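Local coordinates for protein acyl-coenzyme A oxidase 1 (Yarrowia lipolytica, PDB 5Y9D) that oxidises acyl-CoA esters to trans-2-enoyl-CoAs with FAD as cofactor and molecular oxygen as electron acceptor, producing hydrogen peroxide in peroxisomal fatty acid beta-oxidation, at residues K35-T40 and L643-G648; A78-N83 and F450-A455; K149-K154 and S214-C219; G311-I316 and D376-T381. All coordinates share one frame; numbering follows the deposited sequence.

Contact 1. Residues K35-T40 and L643-G648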
loop_
_atom_site.group_PDB
_atom_site.type_symbol
_atom_site.label_atom_id
_atom_site.label_comp_id
_atom_site.label_asym_id
_atom_site.label_seq_id
_atom_site.Cartn_x
_atom_site.Cartn_y
_atom_site.Cartn_z
ATOM N N LYS A 35 24.076 22.902 2.040
ATOM C CA LYS A 35 23.440 24.171 1.666
ATOM C C LYS A 35 22.037 24.210 2.215
ATOM O O LYS A 35 21.636 25.200 2.851
ATOM C CB LYS A 35 23.407 24.348 0.133
ATOM C CG LYS A 35 24.808 24.400 -0.491
ATOM C CD LYS A 35 24.840 24.113 -1.993
ATOM C CE LYS A 35 24.516 25.348 -2.832
ATOM N NZ LYS A 35 25.585 26.382 -2.712
ATOM N N GLU A 36 21.296 23.124 1.997
ATOM C CA GLU A 36 19.910 23.058 2.462
ATOM C C GLU A 36 19.886 23.230 3.951
ATOM O O GLU A 36 19.020 23.910 4.475
ATOM C CB GLU A 36 19.233 21.729 2.145
ATOM C CG GLU A 36 18.850 21.515 0.714
ATOM C CD GLU A 36 17.702 22.377 0.220
ATOM O OE1 GLU A 36 16.922 22.972 1.019
ATOM O OE2 GLU A 36 17.580 22.421 -1.030
ATOM N N ARG A 37 20.852 22.615 4.620
ATOM C CA ARG A 37 20.898 22.622 6.081
ATOM C C ARG A 37 21.387 23.970 6.652
ATOM O O ARG A 37 21.137 24.291 7.802
ATOM C CB ARG A 37 21.727 21.434 6.605
ATOM C CG ARG A 37 21.724 21.353 8.128
ATOM C CD ARG A 37 22.220 20.026 8.652
ATOM N NE ARG A 37 21.359 18.897 8.316
ATOM C CZ ARG A 37 21.709 17.878 7.545
ATOM N NH1 ARG A 37 20.858 16.878 7.323
ATOM N NH2 ARG A 37 22.898 17.839 6.987
ATOM N N GLY A 38 22.093 24.750 5.846
ATOM C CA GLY A 38 22.406 26.137 6.220
ATOM C C GLY A 38 21.202 27.073 6.176
ATOM O O GLY A 38 21.217 28.111 6.819
ATOM N N LYS A 39 20.150 26.715 5.433
ATOM C CA LYS A 39 18.932 27.554 5.376
ATOM C C LYS A 39 18.123 27.535 6.674
ATOM O O LYS A 39 17.320 28.417 6.917
ATOM C CB LYS A 39 17.996 27.119 4.258
ATOM C CG LYS A 39 18.564 27.087 2.844
ATOM C CD LYS A 39 17.588 26.397 1.885
ATOM C CE LYS A 39 18.040 26.551 0.436
ATOM N NZ LYS A 39 17.047 26.050 -0.559
ATOM N N THR A 40 18.324 26.536 7.521
ATOM C CA THR A 40 17.522 26.419 8.719
ATOM C C THR A 40 17.609 27.694 9.568
ATOM O O THR A 40 18.697 28.162 9.860
ATOM C CB THR A 40 17.943 25.169 9.509
ATOM O OG1 THR A 40 17.715 24.025 8.692
ATOM C CG2 THR A 40 17.134 24.989 10.807
ATOM N N LEU A 643 12.998 20.691 9.920
ATOM C CA LEU A 643 11.893 19.925 10.513
ATOM C C LEU A 643 12.108 18.399 10.588
ATOM O O LEU A 643 11.855 17.701 11.622
ATOM C CB LEU A 643 10.609 20.291 9.780
ATOM C CG LEU A 643 10.529 21.806 9.588
ATOM C CD1 LEU A 643 9.615 22.209 8.454
ATOM C CD2 LEU A 643 10.130 22.511 10.867
ATOM N N THR A 644 12.634 17.895 9.489
ATOM C CA THR A 644 13.046 16.521 9.417
ATOM C C THR A 644 14.195 16.243 10.382
ATOM O O THR A 644 14.243 15.199 10.985
ATOM C CB THR A 644 13.314 16.086 7.966
ATOM O OG1 THR A 644 14.120 17.053 7.302
ATOM C CG2 THR A 644 12.023 16.006 7.232
ATOM N N ASP A 645 15.116 17.189 10.513
ATOM C CA ASP A 645 16.247 17.075 11.422
ATOM C C ASP A 645 15.705 17.037 12.835
ATOM O O ASP A 645 16.238 16.392 13.717
ATOM C CB ASP A 645 17.217 18.246 11.238
ATOM C CG ASP A 645 18.241 18.005 10.135
ATOM O OD1 ASP A 645 18.339 16.885 9.623
ATOM O OD2 ASP A 645 18.949 18.950 9.772
ATOM N N ALA A 646 14.631 17.788 13.000
ATOM C CA ALA A 646 13.901 18.026 14.230
ATOM C C ALA A 646 13.316 16.750 14.768
ATOM O O ALA A 646 13.094 16.634 15.963
ATOM C CB ALA A 646 12.804 19.040 13.999
ATOM N N PHE A 647 13.083 15.784 13.889
ATOM C CA PHE A 647 12.708 14.451 14.422
ATOM C C PHE A 647 13.719 13.786 15.405
ATOM O O PHE A 647 13.309 13.083 16.307
ATOM C CB PHE A 647 12.317 13.486 13.311
ATOM C CG PHE A 647 11.098 13.900 12.577
ATOM C CD1 PHE A 647 10.039 14.438 13.255
ATOM C CD2 PHE A 647 11.022 13.777 11.214
ATOM C CE1 PHE A 647 8.912 14.837 12.591
ATOM C CE2 PHE A 647 9.901 14.175 10.540
ATOM C CZ PHE A 647 8.844 14.706 11.229
ATOM N N GLY A 648 15.015 13.972 15.198
ATOM C CA GLY A 648 16.068 13.569 16.088
ATOM C C GLY A 648 16.623 12.200 15.784
ATOM O O GLY A 648 17.296 11.641 16.620
#

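Contact 2. Residues A78-N83 and F450-A455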
loop_
_atom_site.group_PDB
_atom_site.type_symbol
_atom_site.label_atom_id
_atom_site.label_comp_id
_atom_site.label_asym_id
_atom_site.label_seq_id
_atom_site.Cartn_x
_atom_site.Cartn_y
_atom_site.Cartn_z
ATOM N N ALA A 78 21.730 -5.975 8.389
ATOM C CA ALA A 78 21.510 -7.091 7.450
ATOM C C ALA A 78 20.031 -7.542 7.355
ATOM O O ALA A 78 19.720 -8.454 6.623
ATOM C CB ALA A 78 22.434 -8.270 7.794
ATOM N N ASP A 79 19.124 -6.874 8.056
ATOM C CA ASP A 79 17.737 -7.336 8.160
ATOM C C ASP A 79 16.931 -7.390 6.886
ATOM O O ASP A 79 15.952 -8.134 6.797
ATOM C CB ASP A 79 16.963 -6.415 9.088
ATOM C CG ASP A 79 17.250 -6.668 10.531
ATOM O OD1 ASP A 79 18.078 -7.536 10.849
ATOM O OD2 ASP A 79 16.634 -5.988 11.364
ATOM N N TYR A 80 17.267 -6.557 5.924
ATOM C CA TYR A 80 16.539 -6.577 4.684
ATOM C C TYR A 80 16.799 -7.864 3.901
ATOM O O TYR A 80 15.952 -8.319 3.146
ATOM C CB TYR A 80 16.928 -5.391 3.839
ATOM C CG TYR A 80 16.550 -4.067 4.443
ATOM C CD1 TYR A 80 15.238 -3.769 4.752
ATOM C CD2 TYR A 80 17.510 -3.110 4.697
ATOM C CE1 TYR A 80 14.887 -2.543 5.299
ATOM C CE2 TYR A 80 17.173 -1.903 5.254
ATOM C CZ TYR A 80 15.860 -1.617 5.541
ATOM O OH TYR A 80 15.559 -0.380 6.064
ATOM N N ASP A 81 17.983 -8.430 4.104
ATOM C CA ASP A 81 18.422 -9.630 3.425
ATOM C C ASP A 81 17.930 -10.929 4.110
ATOM O O ASP A 81 18.107 -11.989 3.569
ATOM C CB ASP A 81 19.964 -9.649 3.374
ATOM C CG ASP A 81 20.557 -8.475 2.570
ATOM O OD1 ASP A 81 20.155 -8.268 1.394
ATOM O OD2 ASP A 81 21.443 -7.763 3.120
ATOM N N CYS A 82 17.316 -10.826 5.289
ATOM C CA CYS A 82 16.912 -11.992 6.082
ATOM C C CYS A 82 15.793 -12.849 5.496
ATOM O O CYS A 82 14.704 -12.327 5.158
ATOM C CB CYS A 82 16.468 -11.539 7.472
ATOM S SG CYS A 82 17.911 -11.255 8.530
ATOM N N ASN A 83 16.032 -14.169 5.436
ATOM C CA ASN A 83 14.929 -15.117 5.213
ATOM C C ASN A 83 14.133 -15.304 6.504
ATOM O O ASN A 83 14.588 -14.921 7.577
ATOM C CB ASN A 83 15.427 -16.455 4.601
ATOM C CG ASN A 83 16.210 -17.326 5.567
ATOM O OD1 ASN A 83 15.694 -17.752 6.617
ATOM N ND2 ASN A 83 17.434 -17.657 5.198
ATOM N N PHE A 450 11.395 0.826 2.288
ATOM C CA PHE A 450 9.977 1.058 2.114
ATOM C C PHE A 450 9.212 -0.210 2.064
ATOM O O PHE A 450 8.113 -0.254 2.551
ATOM C CB PHE A 450 9.721 1.863 0.847
ATOM C CG PHE A 450 10.269 3.230 0.923
ATOM C CD1 PHE A 450 9.530 4.235 1.495
ATOM C CD2 PHE A 450 11.563 3.490 0.512
ATOM C CE1 PHE A 450 10.038 5.499 1.606
ATOM C CE2 PHE A 450 12.092 4.763 0.622
ATOM C CZ PHE A 450 11.323 5.767 1.175
ATOM N N GLY A 451 9.810 -1.246 1.500
ATOM C CA GLY A 451 9.148 -2.504 1.261
ATOM C C GLY A 451 8.848 -3.209 2.547
ATOM O O GLY A 451 7.687 -3.446 2.874
ATOM N N GLN A 452 9.895 -3.573 3.267
ATOM C CA GLN A 452 9.779 -4.163 4.614
ATOM C C GLN A 452 8.929 -3.265 5.490
ATOM O O GLN A 452 8.122 -3.752 6.258
ATOM C CB GLN A 452 11.144 -4.328 5.294
ATOM C CG GLN A 452 11.053 -4.925 6.700
ATOM C CD GLN A 452 12.127 -4.423 7.683
ATOM O OE1 GLN A 452 12.270 -3.218 7.926
ATOM N NE2 GLN A 452 12.862 -5.369 8.288
ATOM N N GLY A 453 9.133 -1.950 5.346
ATOM C CA GLY A 453 8.381 -0.949 6.097
ATOM C C GLY A 453 6.893 -1.030 5.871
ATOM O O GLY A 453 6.151 -1.282 6.804
ATOM N N TYR A 454 6.445 -0.806 4.650
ATOM C CA TYR A 454 5.007 -0.881 4.348
ATOM C C TYR A 454 4.394 -2.246 4.741
ATOM O O TYR A 454 3.328 -2.305 5.362
ATOM C CB TYR A 454 4.772 -0.689 2.846
ATOM C CG TYR A 454 3.332 -0.526 2.442
ATOM C CD1 TYR A 454 2.673 0.681 2.648
ATOM C CD2 TYR A 454 2.636 -1.546 1.804
ATOM C CE1 TYR A 454 1.366 0.867 2.241
ATOM C CE2 TYR A 454 1.305 -1.383 1.413
ATOM C CZ TYR A 454 0.688 -0.163 1.625
ATOM O OH TYR A 454 -0.613 0.064 1.277
ATOM N N ALA A 455 5.060 -3.336 4.358
ATOM C CA ALA A 455 4.526 -4.686 4.605
ATOM C C ALA A 455 4.397 -4.968 6.087
ATOM O O ALA A 455 3.385 -5.501 6.543
ATOM C CB ALA A 455 5.395 -5.745 3.941
#

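Contact 3. Residues K149-K154 and S214-C219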
loop_
_atom_site.group_PDB
_atom_site.type_symbol
_atom_site.label_atom_id
_atom_site.label_comp_id
_atom_site.label_asym_id
_atom_site.label_seq_id
_atom_site.Cartn_x
_atom_site.Cartn_y
_atom_site.Cartn_z
ATOM N N LYS A 149 -0.234 -11.375 41.368
ATOM C CA LYS A 149 0.967 -11.696 42.157
ATOM C C LYS A 149 1.422 -13.134 41.949
ATOM O O LYS A 149 2.614 -13.418 41.912
ATOM C CB LYS A 149 0.729 -11.434 43.650
ATOM C CG LYS A 149 0.765 -9.954 43.982
ATOM C CD LYS A 149 0.314 -9.641 45.398
ATOM C CE LYS A 149 0.833 -8.271 45.840
ATOM N NZ LYS A 149 2.313 -8.294 46.062
ATOM N N TYR A 150 0.460 -14.029 41.792
ATOM C CA TYR A 150 0.742 -15.440 41.611
ATOM C C TYR A 150 1.498 -15.744 40.321
ATOM O O TYR A 150 2.458 -16.497 40.332
ATOM C CB TYR A 150 -0.563 -16.221 41.607
ATOM C CG TYR A 150 -0.357 -17.693 41.321
ATOM C CD1 TYR A 150 0.030 -18.550 42.335
ATOM C CD2 TYR A 150 -0.559 -18.225 40.029
ATOM C CE1 TYR A 150 0.211 -19.894 42.093
ATOM C CE2 TYR A 150 -0.368 -19.569 39.777
ATOM C CZ TYR A 150 0.023 -20.394 40.822
ATOM O OH TYR A 150 0.234 -21.732 40.640
ATOM N N TRP A 151 1.037 -15.181 39.209
ATOM C CA TRP A 151 1.690 -15.384 37.938
ATOM C C TRP A 151 2.997 -14.583 37.908
ATOM O O TRP A 151 4.001 -15.041 37.336
ATOM C CB TRP A 151 0.767 -15.022 36.785
ATOM C CG TRP A 151 -0.500 -15.861 36.730
ATOM C CD1 TRP A 151 -1.775 -15.436 36.977
ATOM C CD2 TRP A 151 -0.608 -17.254 36.401
ATOM N NE1 TRP A 151 -2.658 -16.468 36.840
ATOM C CE2 TRP A 151 -1.972 -17.599 36.493
ATOM C CE3 TRP A 151 0.321 -18.249 36.058
ATOM C CZ2 TRP A 151 -2.449 -18.886 36.213
ATOM C CZ3 TRP A 151 -0.155 -19.558 35.790
ATOM C CH2 TRP A 151 -1.530 -19.855 35.860
ATOM N N VAL A 152 2.997 -13.409 38.536
ATOM C CA VAL A 152 4.244 -12.673 38.723
ATOM C C VAL A 152 5.249 -13.626 39.332
ATOM O O VAL A 152 6.353 -13.791 38.806
ATOM C CB VAL A 152 4.112 -11.435 39.652
ATOM C CG1 VAL A 152 5.487 -10.909 40.065
ATOM C CG2 VAL A 152 3.323 -10.337 38.968
ATOM N N LYS A 153 4.853 -14.273 40.423
ATOM C CA LYS A 153 5.808 -15.059 41.186
ATOM C C LYS A 153 6.195 -16.288 40.382
ATOM O O LYS A 153 7.304 -16.781 40.534
ATOM C CB LYS A 153 5.327 -15.361 42.630
ATOM C CG LYS A 153 4.724 -16.734 42.891
ATOM C CD LYS A 153 5.778 -17.787 43.251
ATOM C CE LYS A 153 5.232 -19.218 43.130
ATOM N NZ LYS A 153 6.288 -20.255 42.895
ATOM N N LYS A 154 5.323 -16.753 39.486
ATOM C CA LYS A 154 5.697 -17.874 38.616
ATOM C C LYS A 154 6.542 -17.487 37.404
ATOM O O LYS A 154 6.759 -18.319 36.547
ATOM C CB LYS A 154 4.474 -18.718 38.208
ATOM C CG LYS A 154 3.974 -19.600 39.357
ATOM C CD LYS A 154 3.762 -21.055 38.964
ATOM C CE LYS A 154 2.570 -21.246 38.036
ATOM N NZ LYS A 154 1.899 -22.568 38.246
ATOM N N SER A 214 5.692 -19.349 23.275
ATOM C CA SER A 214 4.915 -19.160 24.475
ATOM C C SER A 214 4.662 -20.424 25.229
ATOM O O SER A 214 4.379 -21.483 24.611
ATOM C CB SER A 214 3.597 -18.525 24.141
ATOM O OG SER A 214 3.837 -17.197 23.750
ATOM N N THR A 215 4.763 -20.302 26.563
ATOM C CA THR A 215 4.427 -21.400 27.480
ATOM C C THR A 215 3.005 -21.311 28.022
ATOM O O THR A 215 2.392 -22.308 28.324
ATOM C CB THR A 215 5.321 -21.360 28.686
ATOM O OG1 THR A 215 5.144 -20.086 29.312
ATOM C CG2 THR A 215 6.759 -21.559 28.240
ATOM N N HIS A 216 2.518 -20.089 28.173
ATOM C CA HIS A 216 1.213 -19.842 28.735
ATOM C C HIS A 216 0.502 -18.975 27.766
ATOM O O HIS A 216 1.154 -18.287 26.972
ATOM C CB HIS A 216 1.348 -19.137 30.066
ATOM C CG HIS A 216 1.762 -20.050 31.163
ATOM N ND1 HIS A 216 3.046 -20.542 31.280
ATOM C CD2 HIS A 216 1.057 -20.590 32.181
ATOM C CE1 HIS A 216 3.113 -21.343 32.332
ATOM N NE2 HIS A 216 1.918 -21.394 32.888
ATOM N N CYS A 217 -0.824 -19.024 27.808
ATOM C CA CYS A 217 -1.648 -18.077 27.047
ATOM C C CYS A 217 -2.742 -17.485 27.938
ATOM O O CYS A 217 -3.078 -18.051 28.991
ATOM C CB CYS A 217 -2.265 -18.772 25.831
ATOM S SG CYS A 217 -3.949 -19.406 25.996
ATOM N N VAL A 218 -3.254 -16.332 27.530
ATOM C CA VAL A 218 -4.532 -15.856 28.019
ATOM C C VAL A 218 -5.495 -16.126 26.918
ATOM O O VAL A 218 -5.286 -15.701 25.805
ATOM C CB VAL A 218 -4.546 -14.354 28.283
ATOM C CG1 VAL A 218 -5.957 -13.884 28.594
ATOM C CG2 VAL A 218 -3.654 -14.033 29.443
ATOM N N CYS A 219 -6.559 -16.832 27.211
ATOM C CA CYS A 219 -7.418 -17.333 26.147
ATOM C C CYS A 219 -8.845 -16.846 26.369
ATOM O O CYS A 219 -9.345 -16.911 27.477
ATOM C CB CYS A 219 -7.330 -18.849 26.146
ATOM S SG CYS A 219 -8.739 -19.697 25.426
#

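Contact 4. Residues G311-I316 and D376-T381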
loop_
_atom_site.group_PDB
_atom_site.type_symbol
_atom_site.label_atom_id
_atom_site.label_comp_id
_atom_site.label_asym_id
_atom_site.label_seq_id
_atom_site.Cartn_x
_atom_site.Cartn_y
_atom_site.Cartn_z
ATOM N N GLY A 311 -2.622 -0.621 23.487
ATOM C CA GLY A 311 -1.872 -0.690 22.257
ATOM C C GLY A 311 -2.480 0.076 21.103
ATOM O O GLY A 311 -1.790 0.329 20.115
ATOM N N ARG A 312 -3.775 0.385 21.181
ATOM C CA ARG A 312 -4.406 1.263 20.206
ATOM C C ARG A 312 -3.845 2.647 20.402
ATOM O O ARG A 312 -3.567 3.341 19.430
ATOM C CB ARG A 312 -5.919 1.330 20.377
ATOM C CG ARG A 312 -6.625 0.180 19.742
ATOM C CD ARG A 312 -8.127 0.288 19.858
ATOM N NE ARG A 312 -8.655 -1.027 19.513
ATOM C CZ ARG A 312 -9.233 -1.867 20.349
ATOM N NH1 ARG A 312 -9.448 -1.533 21.610
ATOM N NH2 ARG A 312 -9.620 -3.049 19.906
ATOM N N VAL A 313 -3.697 3.024 21.673
ATOM C CA VAL A 313 -3.029 4.257 22.079
ATOM C C VAL A 313 -1.585 4.246 21.651
ATOM O O VAL A 313 -1.077 5.224 21.084
ATOM C CB VAL A 313 -3.102 4.455 23.607
ATOM C CG1 VAL A 313 -2.045 5.439 24.098
ATOM C CG2 VAL A 313 -4.489 4.913 24.004
ATOM N N SER A 314 -0.915 3.127 21.897
ATOM C CA SER A 314 0.471 2.994 21.455
ATOM C C SER A 314 0.579 3.033 19.924
ATOM O O SER A 314 1.579 3.481 19.402
ATOM C CB SER A 314 1.110 1.729 22.020
ATOM O OG SER A 314 2.507 1.920 22.137
ATOM N N MET A 315 -0.460 2.603 19.209
ATOM C CA MET A 315 -0.475 2.714 17.727
ATOM C C MET A 315 -0.607 4.127 17.124
ATOM O O MET A 315 -0.284 4.328 15.940
ATOM C CB MET A 315 -1.538 1.808 17.139
ATOM C CG MET A 315 -1.077 0.371 17.117
ATOM S SD MET A 315 -2.410 -0.757 16.724
ATOM C CE MET A 315 -1.980 -2.123 17.782
ATOM N N ILE A 316 -1.074 5.095 17.909
ATOM C CA ILE A 316 -1.144 6.440 17.415
ATOM C C ILE A 316 0.307 6.954 17.325
ATOM O O ILE A 316 0.677 7.615 16.370
ATOM C CB ILE A 316 -2.043 7.338 18.272
ATOM C CG1 ILE A 316 -3.462 6.776 18.368
ATOM C CG2 ILE A 316 -2.187 8.716 17.659
ATOM C CD1 ILE A 316 -4.165 7.175 19.651
ATOM N N ASP A 376 0.205 12.078 21.958
ATOM C CA ASP A 376 0.428 12.545 23.340
ATOM C C ASP A 376 -0.847 12.700 24.165
ATOM O O ASP A 376 -0.879 12.243 25.287
ATOM C CB ASP A 376 1.236 13.858 23.375
ATOM C CG ASP A 376 2.664 13.684 22.854
ATOM O OD1 ASP A 376 3.204 12.563 22.966
ATOM O OD2 ASP A 376 3.240 14.662 22.327
ATOM N N GLU A 377 -1.897 13.318 23.630
ATOM C CA GLU A 377 -3.152 13.410 24.378
ATOM C C GLU A 377 -3.586 12.018 24.820
ATOM O O GLU A 377 -3.730 11.733 26.003
ATOM C CB GLU A 377 -4.264 14.018 23.535
ATOM C CG GLU A 377 -4.056 15.480 23.193
ATOM C CD GLU A 377 -5.152 16.034 22.294
ATOM O OE1 GLU A 377 -5.512 15.352 21.292
ATOM O OE2 GLU A 377 -5.632 17.157 22.584
ATOM N N ALA A 378 -3.746 11.147 23.841
ATOM C CA ALA A 378 -4.228 9.818 24.074
ATOM C C ALA A 378 -3.385 9.151 25.156
ATOM O O ALA A 378 -3.940 8.587 26.083
ATOM C CB ALA A 378 -4.214 9.025 22.765
ATOM N N GLN A 379 -2.056 9.280 25.054
ATOM C CA GLN A 379 -1.093 8.691 26.018
ATOM C C GLN A 379 -1.290 9.191 27.453
ATOM O O GLN A 379 -1.315 8.388 28.402
ATOM C CB GLN A 379 0.355 8.980 25.577
ATOM C CG GLN A 379 1.461 8.217 26.317
ATOM C CD GLN A 379 2.871 8.785 26.030
ATOM O OE1 GLN A 379 3.247 9.059 24.868
ATOM N NE2 GLN A 379 3.652 8.968 27.095
ATOM N N LYS A 380 -1.403 10.510 27.599
ATOM C CA LYS A 380 -1.601 11.141 28.913
ATOM C C LYS A 380 -2.860 10.588 29.571
ATOM O O LYS A 380 -2.880 10.382 30.771
ATOM C CB LYS A 380 -1.707 12.677 28.793
ATOM C CG LYS A 380 -1.318 13.437 30.057
ATOM C CD LYS A 380 0.208 13.523 30.226
ATOM C CE LYS A 380 0.658 14.003 31.620
ATOM N NZ LYS A 380 2.101 13.739 31.929
ATOM N N THR A 381 -3.895 10.323 28.771
ATOM C CA THR A 381 -5.162 9.810 29.296
ATOM C C THR A 381 -5.099 8.318 29.635
ATOM O O THR A 381 -5.565 7.930 30.696
ATOM C CB THR A 381 -6.336 10.110 28.362
ATOM O OG1 THR A 381 -6.378 11.518 28.101
ATOM C CG2 THR A 381 -7.624 9.687 28.987
#

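Contact 1. Residues K35-T40 and L643-G648
R37 and D645 form an interhelical salt bridge of the two-pronged, side-on kind, joining helix 28-38 near the start of the chain to helix 640-646 near its other end. The main prong is R37 NE to D645 OD2 at 2.8 Å, nearly straight with an N-H...O angle of 166°; OD2 receives it on its syn lone pair and lies almost in the guanidinium plane. The second, R37 NH1 to D645 OD1, is weak at 3.4 Å. Because the two planar groups lie within 24° of each other, the carboxylate meets the NE/NH1 edge of the arginine almost flat. R37 reaches it with CG anti to the backbone N (chi1 -176°) and a bend at chi3 that swings the guanidinium across the gap.

Both groups have further partners. R37 NH1 also bonds to the carbonyl oxygen of Y661, whose ring makes a cation-pi contact with the guanidinium, while D645 OD1 is shared with R332. The buried carboxylate thus faces two arginines, which would be expected to favour its charged form. A leucine in place of R37 would probably leave D645 OD2 without its closest donor and the Y661 carbonyl without this N-H.

E36 OE1 has a weak, 3.5 Å salt bridge with K39 NZ and a further one with R637, while its OE2 pairs with K350. Between the two segments there is little packing beyond the R37-D645 pair, whose CA atoms, the nearest, are 9.0 Å apart. Beyond the charged atoms the arginine stem only grazes the carboxylate, R37 CD lying 3.6 Å from D645 OD2.

Contact 2. Residues A78-N83 and F450-A455
Q452 lays its side chain across the CD1/CE1 side of the Y80 ring, the two running at about a right angle. Its CB lies 4.1 Å from Y80 CE1, and its OE1 comes closest, 3.8 Å from the same carbon. Amide and ring planes are inclined by 52°, so the groups are neither stacked nor perpendicular. With CG anti to the backbone N (chi1 179°), Q452 extends from helix 450-457 toward the 78-83 loop; a bend at chi2 then brings OE1 beside the tyrosine and leaves NE2 near D79, 4.3 Å from D79 CB.

The contact joins the N-terminal helical region, through the loop that leads into helix 84-98, to the C-alpha1 region of the acyl-CoA oxidase fold. Outside the pair, Y80 OH bonds to the carbonyl oxygen of N655 and D79 OD1 forms a salt bridge with R94, so both loop side chains are tethered by their polar ends. On another face of the same short helix, Y454 meets Y454 of the second subunit, and its OH bonds to D433 of that subunit.

No hydrogen bond links the two segments. Y80 and Q452 therefore meet through van der Waals contact, with the amide oxygen beside an aromatic C-H carbon, and the placement of the ring probably owes more to the hydroxyl bond with N655 than to the glutamine.

Contact 3. Residues K149-K154 and S214-C219
W151 and H216 make the aromatic contact between these segments, touching through CZ3 of the indole and CD2 of the imidazole at 3.9 Å, with H216 NE2 almost as near. The ring planes stand at 66° and the centroids of the six-membered indole ring and the imidazole are 5.7 Å apart, an oblique pairing. Each ring has another aromatic neighbour: Y150 sets CD2 over the centre of the indole, 3.7 Å above its plane, and F162 stacks on the imidazole.

Helix 145-153, at the end of the N-terminal helical region, is here placed against strand 216-225 in the beta-sheet of the acyl-CoA dehydrogenase middle domain. The chi1 of -61° in W151 keeps CG beside the backbone N and directs the indole at the sheet, where it also packs on V236.

The polar interactions run along each segment. T215 OG1 lies in the plane of the imidazole, at its edge, and hydrogen-bonds to H216 ND1 at 2.9 Å; Y163 N also bonds to this hydroxyl oxygen, probably helping to hold T215 and, through it, the imidazole. On the helical side K154 NZ donates to Y150 OH at 3.0 Å.

Contact 4. Residues G311-I316 and D376-T381
A378 is received between V313 and I316 where helices 306-334 and 355-391 pack antiparallel in the C-alpha1 helical domain of the acyl-CoA oxidase. The closest touch is I316 CD1 against A378 CB at 3.6 Å, methyl on methyl. V313 straddles the next part of the turn with its two branches: CG2 faces A378 CB at 4.3 Å, while CG1, anti to the backbone N (chi1 161°), lies over the main chain and reaches Q379 CA at 3.9 Å.

V313 CA and A378 CA are 6.0 Å apart, and the local axes approach to 8.8 Å with N-to-C directions at 152°. The small methyl of A378 probably allows this close approach. Contact is apolar throughout, with no hydrogen bond between the segments, so the fit probably rests on how the valine and isoleucine branches sit round the alanine.

Further out, helix 400-437 backs helix 306-334, with S417 on V313 and M420 on I316. Helix 107-118 brings in W112, which donates a weak bond to Q379 OE1, and Q115, which bonds to S314 OG. The side chain of V313 is about 8 Å from that of E464, the probable proton acceptor, consistent with a place just behind the active site. A direct tie comes from the neighbouring residue, R312, whose NE donates to the backbone O of E464.

Overall arrangement
Contacts 1 and 2 both connect the N-terminal region to distant parts of the chain, and contacts 3 and 4 fall within the sequence that each of them spans. Contact 4 is the most central, its centre about 10 Å from that of the chain and closest to the probable catalytic E464. Contacts 2 and 3 lie about 33 Å apart between centres; the side chain of Q452 is about 13 Å, and that of H216 about 14 Å, from a bound FAD, not necessarily the same one. Contacts 1 and 3 sit on opposite sides of the chain's centre, about 48 Å apart between centres. Helix 306-334 bridges contacts 4 and 1, carrying V313 in one and R332 beside the other.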